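Local coordinates for probable serine protease HTRA3 (Homo sapiens, PDB 2P3W), which is probably a serine protease of the HtrA family, whose PDZ domain binds the C-terminal end of peptide ligands, at residues A[81-86]-A[98-103]. Numbering follows the deposited sequence.
Sequences SPLLLE and IAPEVV
Strand 83-86 runs antiparallel to its partner only as far as Ile-98, which forms a hydrogen-bonded pair with Leu-83. Leu-83 N donates to Ile-98 O over 2.9 Å, and Ile-98 N returns a nearly straight bond (176°) to Leu-83 O; in both, the N-H comes in above the carbonyl plane. The chains stay close at Pro-82 and Ala-99 (CA to CA 4.0 Å) and separate beyond, at Ser-81 and Pro-100. The peptide bond between Ser-81 and Pro-82 is cis. Pro-82 CB lies against Ala-99 CB at 4.0 Å on the exposed side. Ser-81 OG, anti to its backbone N (chi1 -172°), lies 3.8 Å from Pro-100 CD and hydrogen-bonds a water; this water donates to Pro-100 O, bridging the diverging chains. On the buried face, Leu-83 CG approaches Pro-100 CG at 4.3 Å. Leu-85 and Ile-98 cross at about a right angle, with Leu-85 CD1 touching Ile-98 CG1 at 4.0 Å; both also pack on Ile-53, while Leu-83 and Leu-85 touch Val-62 of strand 58-62. Glu-101 bonds Phe-7 of strand 5-7 through the backbone. The arrangement is the open end of the beta hairpin 83-89/92-103, which follows helix 70-79 in the PDZ fold.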
ATOM      1  N   SER A  81      -6.147  19.159  -4.165  1.00 16.86           N
ATOM      2  CA  SER A  81      -7.293  18.421  -3.695  1.00 16.02           C
ATOM      3  C   SER A  81      -8.593  19.020  -4.231  1.00 15.09           C
ATOM      4  O   SER A  81      -8.860  20.235  -4.043  1.00 16.73           O
ATOM      5  CB  SER A  81      -7.341  18.443  -2.172  1.00 19.30           C
ATOM      6  OG  SER A  81      -8.367  17.573  -1.689  1.00 16.98           O
ATOM      7  N   PRO A  82      -9.424  18.189  -4.897  1.00 16.51           N
ATOM      8  CA  PRO A  82      -9.219  16.813  -5.299  1.00 15.86           C
ATOM      9  C   PRO A  82      -8.336  16.822  -6.544  1.00 16.39           C
ATOM     10  O   PRO A  82      -7.964  17.895  -7.030  1.00 16.99           O
ATOM     11  CB  PRO A  82     -10.630  16.328  -5.647  1.00 15.20           C
ATOM     12  CG  PRO A  82     -11.273  17.569  -6.165  1.00 17.10           C
ATOM     13  CD  PRO A  82     -10.729  18.698  -5.335  1.00 18.29           C
ATOM     14  N   LEU A  83      -8.078  15.641  -7.074  1.00 15.73           N
ATOM     15  CA  LEU A  83      -7.325  15.434  -8.304  1.00 15.85           C
ATOM     16  C   LEU A  83      -8.266  14.916  -9.390  1.00 15.57           C
ATOM     17  O   LEU A  83      -8.880  13.838  -9.234  1.00 19.44           O
ATOM     18  CB  LEU A  83      -6.221  14.400  -8.065  1.00 18.46           C
ATOM     19  CG  LEU A  83      -5.191  14.666  -6.942  1.00 20.62           C
ATOM     20  CD1 LEU A  83      -4.088  13.599  -7.019  1.00 19.70           C
ATOM     21  CD2 LEU A  83      -4.621  16.007  -7.084  1.00 19.44           C
ATOM     22  N   LEU A  84      -8.355  15.668 -10.492  1.00 16.80           N
ATOM     23  CA  LEU A  84      -9.058  15.214 -11.688  1.00 18.24           C
ATOM     24  C   LEU A  84      -8.070  14.401 -12.518  1.00 18.68           C
ATOM     25  O   LEU A  84      -7.196  14.953 -13.172  1.00 18.14           O
ATOM     26  CB  LEU A  84      -9.636  16.413 -12.447  1.00 19.93           C
ATOM     27  CG  LEU A  84     -10.684  17.242 -11.696  1.00 22.56           C
ATOM     28  CD1 LEU A  84     -10.939  18.555 -12.394  1.00 27.40           C
ATOM     29  CD2 LEU A  84     -11.985  16.477 -11.535  1.00 24.41           C
ATOM     30  N   LEU A  85      -8.223  13.078 -12.472  1.00 18.42           N
ATOM     31  CA  LEU A  85      -7.250  12.161 -13.063  1.00 16.10           C
ATOM     32  C   LEU A  85      -7.805  11.589 -14.354  1.00 18.73           C
ATOM     33  O   LEU A  85      -8.885  11.014 -14.339  1.00 20.92           O
ATOM     34  CB  LEU A  85      -6.911  11.025 -12.097  1.00 17.24           C
ATOM     35  CG  LEU A  85      -6.241  11.428 -10.761  1.00 18.64           C
ATOM     36  CD1 LEU A  85      -5.946  10.255  -9.878  1.00 22.89           C
ATOM     37  CD2 LEU A  85      -4.975  12.218 -11.033  1.00 17.18           C
ATOM     38  N   GLU A  86      -7.055  11.763 -15.437  1.00 19.43           N
ATOM     39  CA  GLU A  86      -7.362  11.209 -16.752  1.00 16.89           C
ATOM     40  C   GLU A  86      -6.668   9.863 -16.849  1.00 16.65           C
ATOM     41  O   GLU A  86      -5.452   9.769 -16.657  1.00 19.28           O
ATOM     42  CB  GLU A  86      -6.816  12.153 -17.832  1.00 25.45           C
ATOM     43  CG  GLU A  86      -7.198  11.893 -19.308  1.00 30.58           C
ATOM     44  CD  GLU A  86      -6.800  13.081 -20.222  1.00 29.88           C
ATOM     45  OE1 GLU A  86      -7.191  14.242 -19.944  1.00 35.26           O
ATOM     46  OE2 GLU A  86      -6.071  12.866 -21.211  1.00 37.03           O
ATOM     47  N   ILE A  98     -10.639  12.290  -7.592  1.00 15.65           N
ATOM     48  CA  ILE A  98     -10.122  11.527  -6.465  1.00 16.44           C
ATOM     49  C   ILE A  98      -9.582  12.500  -5.445  1.00 16.19           C
ATOM     50  O   ILE A  98      -8.542  13.121  -5.661  1.00 16.83           O
ATOM     51  CB  ILE A  98      -8.962  10.558  -6.872  1.00 17.13           C
ATOM     52  CG1 ILE A  98      -9.391   9.614  -8.027  1.00 16.04           C
ATOM     53  CG2 ILE A  98      -8.498   9.787  -5.669  1.00 17.17           C
ATOM     54  CD1 ILE A  98     -10.590   8.736  -7.717  1.00 16.83           C
ATOM     55  N   ALA A  99     -10.296  12.659  -4.330  1.00 16.86           N
ATOM     56  CA  ALA A  99      -9.816  13.496  -3.234  1.00 14.39           C
ATOM     57  C   ALA A  99      -8.832  12.768  -2.319  1.00 13.74           C
ATOM     58  O   ALA A  99      -9.206  11.758  -1.707  1.00 16.62           O
ATOM     59  CB  ALA A  99     -11.033  13.975  -2.391  1.00 14.21           C
ATOM     60  N   PRO A 100      -7.578  13.260  -2.207  1.00 15.21           N
ATOM     61  CA  PRO A 100      -6.664  12.603  -1.256  1.00 15.20           C
ATOM     62  C   PRO A 100      -7.236  12.596   0.153  1.00 16.54           C
ATOM     63  O   PRO A 100      -7.759  13.595   0.601  1.00 16.81           O
ATOM     64  CB  PRO A 100      -5.377  13.461  -1.330  1.00 18.21           C
ATOM     65  CG  PRO A 100      -5.426  14.081  -2.706  1.00 17.03           C
ATOM     66  CD  PRO A 100      -6.914  14.341  -2.965  1.00 15.25           C
ATOM     67  N   GLU A 101      -7.184  11.444   0.798  1.00 16.67           N
ATOM     68  CA  GLU A 101      -7.535  11.275   2.212  1.00 17.20           C
ATOM     69  C   GLU A 101      -6.413  11.801   3.085  1.00 17.14           C
ATOM     70  O   GLU A 101      -5.247  11.586   2.794  1.00 18.47           O
ATOM     71  CB  GLU A 101      -7.765   9.794   2.491  1.00 18.36           C
ATOM     72  CG  GLU A 101      -8.224   9.464   3.890  1.00 22.07           C
ATOM     73  CD  GLU A 101      -8.830   8.042   4.007  1.00 29.57           C
ATOM     74  OE1 GLU A 101      -9.239   7.409   2.978  1.00 25.29           O
ATOM     75  OE2 GLU A 101      -8.857   7.540   5.162  1.00 32.33           O
ATOM     76  N   VAL A 102      -6.772  12.520   4.146  1.00 17.12           N
ATOM     77  CA  VAL A 102      -5.796  13.103   5.048  1.00 15.95           C
ATOM     78  C   VAL A 102      -5.882  12.420   6.417  1.00 15.93           C
ATOM     79  O   VAL A 102      -6.965  12.311   7.016  1.00 17.06           O
ATOM     80  CB  VAL A 102      -6.037  14.616   5.225  1.00 16.06           C
ATOM     81  CG1 VAL A 102      -4.917  15.230   6.063  1.00 17.13           C
ATOM     82  CG2 VAL A 102      -6.133  15.313   3.836  1.00 20.74           C
ATOM     83  N   VAL A 103      -4.734  11.949   6.905  1.00 14.25           N
ATOM     84  CA  VAL A 103      -4.646  11.311   8.230  1.00 15.30           C
ATOM     85  C   VAL A 103      -3.689  12.112   9.091  1.00 16.59           C
ATOM     86  O   VAL A 103      -2.587  12.423   8.682  1.00 19.52           O
ATOM     87  CB  VAL A 103      -4.168   9.831   8.129  1.00 20.56           C
ATOM     88  CG1 VAL A 103      -4.224   9.142   9.484  1.00 23.37           C
ATOM     89  CG2 VAL A 103      -5.007   9.064   7.113  1.00 22.37           C
TER
HETATM   90  O   HOH W   1      -7.399  16.297   0.463  1.00 15.93           O